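Glutamine cyclotransferase (Tannerella forsythia, PDB 6QRO) binds a zinc ion and probably catalyses the cyclisation of N-terminal glutamine residues of peptides to pyroglutamate. Local coordinates at residues 76-81 with 86-91; 164-169 with 254-259; 200-205 with 230-235. All blocks are in the same frame, centred on the assembly; numbering follows the deposited sequence.

How the interactions relate
Interaction 1 pairs the outermost strand 71-80 of the mixed sheet with its neighbour 86-96, one face largely exposed and the other mostly covered; interaction 3 lies on the far side of the chain's centre, where a helix packs on strand 203-207 of the same sheet. Interaction 2 is fully buried and brings Glu166, next to the zinc ligand Asp167, against two further aspartates. The chemistry follows the place: a backbone ladder at the sheet edge, acidic side chains near the metal, and almost purely apolar touches under the helix. Asp164 joins interactions 1 and 2 by hydrogen bonds with Gln90 and Asn91, whereas Leu205 of interaction 3 packs against Asp256, Asp257 and His258.

Interaction 1. Residues 76-81 with 86-91; sequences EAVLTA and KLKAQN
Lys86 is turned toward Thr80 by its first two torsions: CG stands anti to its own carbonyl carbon and the chain then bends at chi2 (-58°), which lays the methylenes across Val78 before the amine arrives at the threonine hydroxyl. Val78 answers with CG1 anti to its backbone N (chi1 -175°), crossing the lysine at about a right angle with CG1 3.5 Å from Lys86 CB. The amine is modelled as a donor to Thr80 OG1, although the separation is too short for its exact geometry to be trusted. On the same face, Val78 CG2 lies alongside the aliphatic part of Lys88, 4.0 Å from its CD, and Glu76 runs side by side with Gln90, which is itself buried against helix 52-67; Glu76 OE2 is 3.4 Å from Gln90 CG, the carboxylate and amide planes turned 78° apart.

The segments belong to the beta hairpin of strands 71-80 and 86-96, with 71-80 the outermost strand within the chain. Ala77 and Ala89 make a hydrogen-bonded antiparallel pair, with Ala77 N to Ala89 O at 3.1 Å and Ala89 N to Ala77 O at 2.9 Å; Leu79 and Leu87 form the next such pair, with Leu79 N to Leu87 O at 2.7 Å. The other face carries alanines and leucines. There Leu79 CD1 packs 3.8 Å from Ala89 CB, and Ala81 CB sits 3.7 Å from Leu87 CD1. Helix 184-191 covers part of this face through Leu184 and Phe188, while Tyr168 touches both Ala81 and Leu87. On its other edge, strand 86-96 is bonded to Asn50, whose OD1 accepts from Lys88 N and whose ND2 donates to Lys86 O.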
loop_
_atom_site.group_PDB
_atom_site.type_symbol
_atom_site.label_atom_id
_atom_site.label_comp_id
_atom_site.label_asym_id
_atom_site.label_seq_id
_atom_site.Cartn_x
_atom_site.Cartn_y
_atom_site.Cartn_z
ATOM N N GLU A 76 16.910 -6.204 2.375
ATOM C CA GLU A 76 17.649 -5.592 1.283
ATOM C C GLU A 76 17.733 -6.619 0.159
ATOM O O GLU A 76 18.280 -7.709 0.340
ATOM C CB GLU A 76 19.050 -5.162 1.714
ATOM C CG GLU A 76 19.151 -4.231 2.927
ATOM C CD GLU A 76 19.022 -2.767 2.529
ATOM O OE1 GLU A 76 19.141 -1.887 3.403
ATOM O OE2 GLU A 76 18.842 -2.492 1.321
ATOM N N ALA A 77 17.163 -6.294 -0.992
ATOM C CA ALA A 77 17.207 -7.242 -2.089
ATOM C C ALA A 77 17.521 -6.519 -3.378
ATOM O O ALA A 77 16.985 -5.440 -3.653
ATOM C CB ALA A 77 15.873 -7.990 -2.231
ATOM N N VAL A 78 18.369 -7.143 -4.182
ATOM C CA VAL A 78 18.709 -6.626 -5.498
ATOM C C VAL A 78 17.728 -7.297 -6.451
ATOM O O VAL A 78 17.851 -8.485 -6.752
ATOM C CB VAL A 78 20.171 -6.923 -5.861
ATOM C CG1 VAL A 78 20.563 -6.269 -7.188
ATOM C CG2 VAL A 78 21.101 -6.458 -4.740
ATOM N N LEU A 79 16.759 -6.530 -6.928
ATOM C CA LEU A 79 15.695 -7.044 -7.771
ATOM C C LEU A 79 15.896 -6.533 -9.186
ATOM O O LEU A 79 16.448 -5.455 -9.391
ATOM C CB LEU A 79 14.325 -6.620 -7.245
ATOM C CG LEU A 79 14.141 -6.861 -5.745
ATOM C CD1 LEU A 79 12.751 -6.427 -5.326
ATOM C CD2 LEU A 79 14.388 -8.325 -5.407
ATOM N N THR A 80 15.445 -7.316 -10.160
ATOM C CA THR A 80 15.673 -7.018 -11.568
ATOM C C THR A 80 14.382 -6.484 -12.175
ATOM O O THR A 80 13.352 -7.170 -12.175
ATOM C CB THR A 80 16.170 -8.264 -12.315
ATOM O OG1 THR A 80 17.378 -8.733 -11.712
ATOM C CG2 THR A 80 16.465 -7.951 -13.772
ATOM N N ALA A 81 14.439 -5.245 -12.661
ATOM C CA ALA A 81 13.305 -4.622 -13.315
ATOM C C ALA A 81 13.103 -5.221 -14.711
ATOM O O ALA A 81 13.914 -6.012 -15.204
ATOM C CB ALA A 81 13.509 -3.106 -13.407
ATOM N N LYS A 86 19.156 -3.641 -12.077
ATOM C CA LYS A 86 19.169 -4.183 -10.721
ATOM C C LYS A 86 18.698 -3.116 -9.729
ATOM O O LYS A 86 19.312 -2.050 -9.621
ATOM C CB LYS A 86 20.567 -4.684 -10.344
ATOM C CG LYS A 86 21.066 -5.887 -11.133
ATOM C CD LYS A 86 20.118 -7.071 -10.986
ATOM C CE LYS A 86 20.758 -8.369 -11.455
ATOM N NZ LYS A 86 19.720 -9.345 -11.856
ATOM N N LEU A 87 17.590 -3.394 -9.034
ATOM C CA LEU A 87 16.985 -2.443 -8.108
ATOM C C LEU A 87 17.395 -2.802 -6.681
ATOM O O LEU A 87 17.137 -3.919 -6.213
ATOM C CB LEU A 87 15.464 -2.438 -8.251
ATOM C CG LEU A 87 14.996 -2.177 -9.689
ATOM C CD1 LEU A 87 13.492 -2.139 -9.788
ATOM C CD2 LEU A 87 15.644 -0.925 -10.273
ATOM N N LYS A 88 17.991 -1.833 -5.988
ATOM C CA LYS A 88 18.411 -1.982 -4.598
ATOM C C LYS A 88 17.212 -1.630 -3.729
ATOM O O LYS A 88 17.015 -0.475 -3.335
ATOM C CB LYS A 88 19.606 -1.080 -4.314
ATOM C CG LYS A 88 20.706 -1.224 -5.341
ATOM C CD LYS A 88 21.485 -2.507 -5.222
ATOM C CE LYS A 88 22.735 -2.425 -6.105
ATOM N NZ LYS A 88 24.026 -2.475 -5.350
ATOM N N ALA A 89 16.414 -2.650 -3.426
ATOM C CA ALA A 89 15.135 -2.516 -2.748
ATOM C C ALA A 89 15.261 -2.719 -1.240
ATOM O O ALA A 89 16.167 -3.396 -0.764
ATOM C CB ALA A 89 14.121 -3.514 -3.311
ATOM N N GLN A 90 14.352 -2.076 -0.498
ATOM C CA GLN A 90 14.176 -2.276 0.938
ATOM C C GLN A 90 12.704 -2.592 1.183
ATOM O O GLN A 90 11.852 -1.728 0.981
ATOM C CB GLN A 90 14.585 -1.058 1.777
ATOM C CG GLN A 90 16.039 -0.640 1.769
ATOM C CD GLN A 90 16.336 0.546 0.869
ATOM O OE1 GLN A 90 15.439 1.143 0.302
ATOM N NE2 GLN A 90 17.605 0.920 0.788
ATOM N N ASN A 91 12.397 -3.844 1.543
ATOM C CA ASN A 91 11.098 -4.180 2.127
ATOM C C ASN A 91 11.144 -3.876 3.623
ATOM O O ASN A 91 12.006 -4.402 4.339
ATOM C CB ASN A 91 10.737 -5.648 1.918
ATOM C CG ASN A 91 10.477 -6.005 0.448
ATOM O OD1 ASN A 91 10.024 -5.186 -0.350
ATOM N ND2 ASN A 91 10.716 -7.256 0.117
#

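Interaction 2. Residues 164-169 with 254-259; sequences DAEDYG and IVDDHQ. With ZN (zinc ion), chain E.
Glu166 meets Asp257 with its methylene and Asp256 with its carboxyl group. Both Asp257 oxygens rest against the CG methylene of Glu166, OD2 at 3.2 Å and OD1 at 3.5 Å from CG. Beyond CG the glutamate chain bends (chi2 -93°), and this swings its carboxyl group aside from Asp257 to bring OE2 within 3.4 Å of Asp256 OD1; the two carboxyl planes stand 36° apart.

Next to Glu166, Asp167 grips the zinc ion with both oxygens, OD2 at 2.0 Å and OD1 at 2.3 Å from the metal. Asp134, His288 and a water complete the coordination in this M28-family protein. Glu166 lies beside this site, its side chain about 5 Å from that of Asp134 at the nearest atoms, with the two aspartates behind it.

Asp257 N donates to Asp256 OD1 over 2.7 Å, on the anti side of the carboxylate and 26° out of its plane, and Asp257 OD1 is hydrogen-bonded to Ser186 OG. The carboxyl group of Asp111 accepts from the backbone N of both Glu166 and Asp167, and Arg113 binds the carbonyls of Asp167 and Gly169. His109 of strand 103-109 touches the side chains of Glu166, Asp167 and Asp257.

Because acceptor faces acceptor between Glu166 OE2 and Asp256 OD1, these surrounding bonds, rather than attraction between the carboxyl groups, set the positions.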
loop_
_atom_site.group_PDB
_atom_site.type_symbol
_atom_site.label_atom_id
_atom_site.label_comp_id
_atom_site.label_asym_id
_atom_site.label_seq_id
_atom_site.Cartn_x
_atom_site.Cartn_y
_atom_site.Cartn_z
ATOM N N ASP A 164 8.627 -2.485 -1.495
ATOM C CA ASP A 164 9.392 -1.706 -2.453
ATOM C C ASP A 164 9.180 -2.219 -3.877
ATOM O O ASP A 164 8.683 -3.329 -4.100
ATOM C CB ASP A 164 10.881 -1.760 -2.098
ATOM C CG ASP A 164 11.652 -0.558 -2.601
ATOM O OD1 ASP A 164 11.091 0.242 -3.385
ATOM O OD2 ASP A 164 12.831 -0.431 -2.213
ATOM N N ALA A 165 9.554 -1.374 -4.841
ATOM C CA ALA A 165 9.699 -1.772 -6.246
ATOM C C ALA A 165 8.427 -2.430 -6.777
ATOM O O ALA A 165 8.482 -3.360 -7.587
ATOM C CB ALA A 165 10.916 -2.686 -6.440
ATOM N N GLU A 166 7.276 -1.951 -6.300
ATOM C CA GLU A 166 5.982 -2.413 -6.781
ATOM C C GLU A 166 5.602 -1.777 -8.106
ATOM O O GLU A 166 4.923 -2.421 -8.916
ATOM C CB GLU A 166 4.915 -2.084 -5.741
ATOM C CG GLU A 166 3.464 -2.381 -6.098
ATOM C CD GLU A 166 2.738 -1.160 -6.719
ATOM O OE1 GLU A 166 3.398 -0.122 -6.931
ATOM O OE2 GLU A 166 1.512 -1.221 -6.965
ATOM N N ASP A 167 6.022 -0.527 -8.334
ATOM C CA ASP A 167 5.480 0.335 -9.377
ATOM C C ASP A 167 6.491 0.623 -10.484
ATOM O O ASP A 167 6.434 1.679 -11.122
ATOM C CB ASP A 167 4.990 1.650 -8.771
ATOM C CG ASP A 167 3.622 2.034 -9.270
ATOM O OD1 ASP A 167 3.002 1.223 -9.972
ATOM O OD2 ASP A 167 3.142 3.115 -8.945
ATOM N N TYR A 168 7.402 -0.321 -10.738
ATOM C CA TYR A 168 8.458 -0.202 -11.740
ATOM C C TYR A 168 8.166 -1.099 -12.933
ATOM O O TYR A 168 9.077 -1.558 -13.610
ATOM C CB TYR A 168 9.807 -0.584 -11.126
ATOM C CG TYR A 168 11.063 0.133 -11.599
ATOM C CD1 TYR A 168 11.600 -0.114 -12.876
ATOM C CD2 TYR A 168 11.791 0.941 -10.735
ATOM C CE1 TYR A 168 12.772 0.497 -13.293
ATOM C CE2 TYR A 168 12.981 1.543 -11.138
ATOM C CZ TYR A 168 13.472 1.316 -12.419
ATOM O OH TYR A 168 14.656 1.918 -12.831
ATOM N N GLY A 169 6.893 -1.377 -13.192
ATOM C CA GLY A 169 6.576 -2.335 -14.220
ATOM C C GLY A 169 6.758 -1.756 -15.592
ATOM O O GLY A 169 6.976 -0.553 -15.759
ATOM N N ILE A 254 -7.305 -6.901 -10.317
ATOM C CA ILE A 254 -6.185 -5.974 -10.217
ATOM C C ILE A 254 -4.903 -6.709 -9.879
ATOM O O ILE A 254 -4.870 -7.510 -8.939
ATOM C CB ILE A 254 -6.457 -4.856 -9.191
ATOM C CG1 ILE A 254 -7.744 -4.133 -9.558
ATOM C CG2 ILE A 254 -5.310 -3.854 -9.164
ATOM C CD1 ILE A 254 -7.624 -3.307 -10.814
ATOM N N VAL A 255 -3.866 -6.471 -10.679
ATOM C CA VAL A 255 -2.515 -6.891 -10.324
ATOM C C VAL A 255 -1.998 -5.985 -9.207
ATOM O O VAL A 255 -1.893 -4.765 -9.384
ATOM C CB VAL A 255 -1.597 -6.846 -11.556
ATOM C CG1 VAL A 255 -0.128 -7.077 -11.171
ATOM C CG2 VAL A 255 -2.091 -7.848 -12.604
ATOM N N ASP A 256 -1.763 -6.557 -8.024
ATOM C CA ASP A 256 -1.242 -5.755 -6.920
ATOM C C ASP A 256 -0.495 -6.638 -5.936
ATOM O O ASP A 256 -0.507 -7.865 -6.042
ATOM C CB ASP A 256 -2.347 -4.983 -6.196
ATOM C CG ASP A 256 -1.886 -3.624 -5.737
ATOM O OD1 ASP A 256 -0.668 -3.442 -5.553
ATOM O OD2 ASP A 256 -2.742 -2.739 -5.576
ATOM N N ASP A 257 0.121 -5.983 -4.941
ATOM C CA ASP A 257 0.958 -6.691 -3.973
ATOM C C ASP A 257 0.201 -7.815 -3.283
ATOM O O ASP A 257 0.801 -8.824 -2.912
ATOM C CB ASP A 257 1.527 -5.711 -2.941
ATOM C CG ASP A 257 2.585 -4.797 -3.527
ATOM O OD1 ASP A 257 3.476 -5.319 -4.219
ATOM O OD2 ASP A 257 2.544 -3.569 -3.299
ATOM N N HIS A 258 -1.111 -7.673 -3.115
ATOM C CA HIS A 258 -1.870 -8.702 -2.408
ATOM C C HIS A 258 -1.937 -10.008 -3.205
ATOM O O HIS A 258 -2.100 -11.081 -2.618
ATOM C CB HIS A 258 -3.252 -8.165 -2.036
ATOM C CG HIS A 258 -4.150 -7.907 -3.203
ATOM N ND1 HIS A 258 -3.747 -7.189 -4.308
ATOM C CD2 HIS A 258 -5.446 -8.238 -3.420
ATOM C CE1 HIS A 258 -4.752 -7.099 -5.160
ATOM N NE2 HIS A 258 -5.790 -7.733 -4.649
ATOM N N GLN A 259 -1.825 -9.931 -4.536
ATOM C CA GLN A 259 -1.773 -11.130 -5.379
ATOM C C GLN A 259 -0.533 -11.972 -5.087
ATOM O O GLN A 259 -0.602 -13.202 -4.997
ATOM C CB GLN A 259 -1.797 -10.718 -6.846
ATOM C CG GLN A 259 -1.385 -11.809 -7.813
ATOM C CD GLN A 259 -1.259 -11.323 -9.251
ATOM O OE1 GLN A 259 -0.625 -11.979 -10.088
ATOM N NE2 GLN A 259 -1.855 -10.161 -9.543
HETATM ZN ZN ZN E . 1.296 2.769 -9.697
HETATM O O HOH W 1 -0.238 1.973 -10.017
#

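Interaction 3. Residues 200-205 with 230-235; sequences AEFGIL and VEKVWT
The outer end of the Phe202 ring, CZ, lies 4.1 Å from Lys232 CD, which approaches the ring obliquely, the two side chains crossing at about a right angle; the same ring is stacked with Tyr229. On the helix, one face of the Trp234 indole carries CG1 of Val230, 3.9 Å above the plane and offset toward the rim, while Phe246 makes an edge-to-face contact with it.

Phe202 is put there by a chi1 of 60°, which places CG between the backbone N and the carbonyl carbon and leads the ring out toward the helix. Lys232 runs out extended through chi1 and chi2, which brings CD to the ring; the later bends at chi3 and chi4 carry NZ to its salt bridge with Glu316. Deeper in, CD1 of the extended Ile204 side chain approaches Val233 CG2 to 4.1 Å, the two crossing at an oblique angle. Helix 227-239 thus packs on strand 203-207 of the alpha/beta fold, and Leu270 of the neighbouring strand 269-273 also touches Ile204 and Val233. Within the helix, Thr235 N and OG1 grip Glu231 O from opposite faces of its plane, at 2.8 Å and 2.5 Å.

Carbon alone touches carbon across this contact, which implies that apolar packing joins the pair, with the lysine methylenes bridging the buried Phe202 and the charged partner Glu316.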
loop_
_atom_site.group_PDB
_atom_site.type_symbol
_atom_site.label_atom_id
_atom_site.label_comp_id
_atom_site.label_asym_id
_atom_site.label_seq_id
_atom_site.Cartn_x
_atom_site.Cartn_y
_atom_site.Cartn_z
ATOM N N ALA A 200 -0.163 -14.893 8.984
ATOM C CA ALA A 200 -1.124 -13.864 9.317
ATOM C C ALA A 200 -2.512 -14.483 9.231
ATOM O O ALA A 200 -2.751 -15.382 8.421
ATOM C CB ALA A 200 -1.015 -12.647 8.395
ATOM N N GLU A 201 -3.419 -14.017 10.095
ATOM C CA GLU A 201 -4.800 -14.482 10.023
ATOM C C GLU A 201 -5.391 -14.119 8.673
ATOM O O GLU A 201 -5.981 -14.958 7.985
ATOM C CB GLU A 201 -5.636 -13.843 11.141
ATOM C CG GLU A 201 -4.982 -13.918 12.497
ATOM C CD GLU A 201 -5.950 -13.863 13.640
ATOM O OE1 GLU A 201 -6.869 -13.003 13.645
ATOM O OE2 GLU A 201 -5.778 -14.706 14.544
ATOM N N PHE A 202 -5.230 -12.860 8.288
ATOM C CA PHE A 202 -5.569 -12.340 6.973
ATOM C C PHE A 202 -4.732 -11.090 6.771
ATOM O O PHE A 202 -4.070 -10.611 7.695
ATOM C CB PHE A 202 -7.079 -12.083 6.844
ATOM C CG PHE A 202 -7.624 -11.078 7.836
ATOM C CD1 PHE A 202 -7.900 -11.463 9.144
ATOM C CD2 PHE A 202 -7.895 -9.768 7.459
ATOM C CE1 PHE A 202 -8.411 -10.563 10.054
ATOM C CE2 PHE A 202 -8.412 -8.864 8.365
ATOM C CZ PHE A 202 -8.669 -9.267 9.670
ATOM N N GLY A 203 -4.780 -10.558 5.558
ATOM C CA GLY A 203 -3.998 -9.391 5.213
ATOM C C GLY A 203 -4.860 -8.338 4.555
ATOM O O GLY A 203 -5.839 -8.639 3.876
ATOM N N ILE A 204 -4.497 -7.082 4.797
ATOM C CA ILE A 204 -5.205 -5.935 4.238
ATOM C C ILE A 204 -4.182 -5.059 3.544
ATOM O O ILE A 204 -3.273 -4.529 4.195
ATOM C CB ILE A 204 -5.963 -5.136 5.311
ATOM C CG1 ILE A 204 -6.980 -6.024 6.027
ATOM C CG2 ILE A 204 -6.636 -3.921 4.704
ATOM C CD1 ILE A 204 -7.750 -5.296 7.116
ATOM N N LEU A 205 -4.328 -4.906 2.233
ATOM C CA LEU A 205 -3.481 -4.022 1.451
ATOM C C LEU A 205 -4.213 -2.714 1.188
ATOM O O LEU A 205 -5.397 -2.714 0.843
ATOM C CB LEU A 205 -3.071 -4.681 0.120
ATOM C CG LEU A 205 -2.423 -3.776 -0.935
ATOM C CD1 LEU A 205 -1.074 -3.263 -0.455
ATOM C CD2 LEU A 205 -2.298 -4.449 -2.307
ATOM N N VAL A 230 -13.251 -9.343 2.980
ATOM C CA VAL A 230 -13.947 -8.275 2.262
ATOM C C VAL A 230 -15.268 -7.957 2.956
ATOM O O VAL A 230 -15.622 -6.786 3.145
ATOM C CB VAL A 230 -14.144 -8.665 0.786
ATOM C CG1 VAL A 230 -14.868 -7.557 0.030
ATOM C CG2 VAL A 230 -12.794 -8.956 0.151
ATOM N N GLU A 231 -16.019 -8.988 3.352
ATOM C CA GLU A 231 -17.269 -8.745 4.074
ATOM C C GLU A 231 -17.002 -8.064 5.406
ATOM O O GLU A 231 -17.706 -7.123 5.780
ATOM C CB GLU A 231 -18.022 -10.061 4.300
ATOM C CG GLU A 231 -18.690 -10.568 3.067
ATOM C CD GLU A 231 -19.428 -9.455 2.363
ATOM O OE1 GLU A 231 -19.004 -9.050 1.252
ATOM O OE2 GLU A 231 -20.404 -8.948 2.957
ATOM N N LYS A 232 -15.961 -8.513 6.113
ATOM C CA LYS A 232 -15.566 -7.926 7.386
ATOM C C LYS A 232 -15.235 -6.439 7.239
ATOM O O LYS A 232 -15.647 -5.613 8.063
ATOM C CB LYS A 232 -14.366 -8.713 7.930
ATOM C CG LYS A 232 -14.007 -8.465 9.382
ATOM C CD LYS A 232 -12.739 -9.220 9.788
ATOM C CE LYS A 232 -13.052 -10.676 10.061
ATOM N NZ LYS A 232 -13.393 -10.938 11.484
ATOM N N VAL A 233 -14.465 -6.084 6.207
ATOM C CA VAL A 233 -14.061 -4.693 6.018
ATOM C C VAL A 233 -15.222 -3.850 5.508
ATOM O O VAL A 233 -15.447 -2.726 5.981
ATOM C CB VAL A 233 -12.838 -4.632 5.086
ATOM C CG1 VAL A 233 -12.553 -3.194 4.647
ATOM C CG2 VAL A 233 -11.620 -5.224 5.793
ATOM N N TRP A 234 -15.965 -4.358 4.525
ATOM C CA TRP A 234 -17.056 -3.565 3.969
ATOM C C TRP A 234 -18.200 -3.390 4.952
ATOM O O TRP A 234 -18.859 -2.347 4.940
ATOM C CB TRP A 234 -17.561 -4.175 2.660
ATOM C CG TRP A 234 -16.933 -3.494 1.488
ATOM C CD1 TRP A 234 -17.564 -2.743 0.546
ATOM C CD2 TRP A 234 -15.543 -3.476 1.155
ATOM N NE1 TRP A 234 -16.654 -2.260 -0.358
ATOM C CE2 TRP A 234 -15.405 -2.701 -0.013
ATOM C CE3 TRP A 234 -14.401 -4.056 1.719
ATOM C CZ2 TRP A 234 -14.169 -2.485 -0.629
ATOM C CZ3 TRP A 234 -13.181 -3.839 1.114
ATOM C CH2 TRP A 234 -13.075 -3.053 -0.053
ATOM N N THR A 235 -18.458 -4.397 5.791
ATOM C CA THR A 235 -19.518 -4.276 6.785
ATOM C C THR A 235 -19.156 -3.223 7.825
ATOM O O THR A 235 -19.936 -2.303 8.096
ATOM C CB THR A 235 -19.754 -5.636 7.439
ATOM O OG1 THR A 235 -20.108 -6.591 6.437
ATOM C CG2 THR A 235 -20.861 -5.559 8.474
#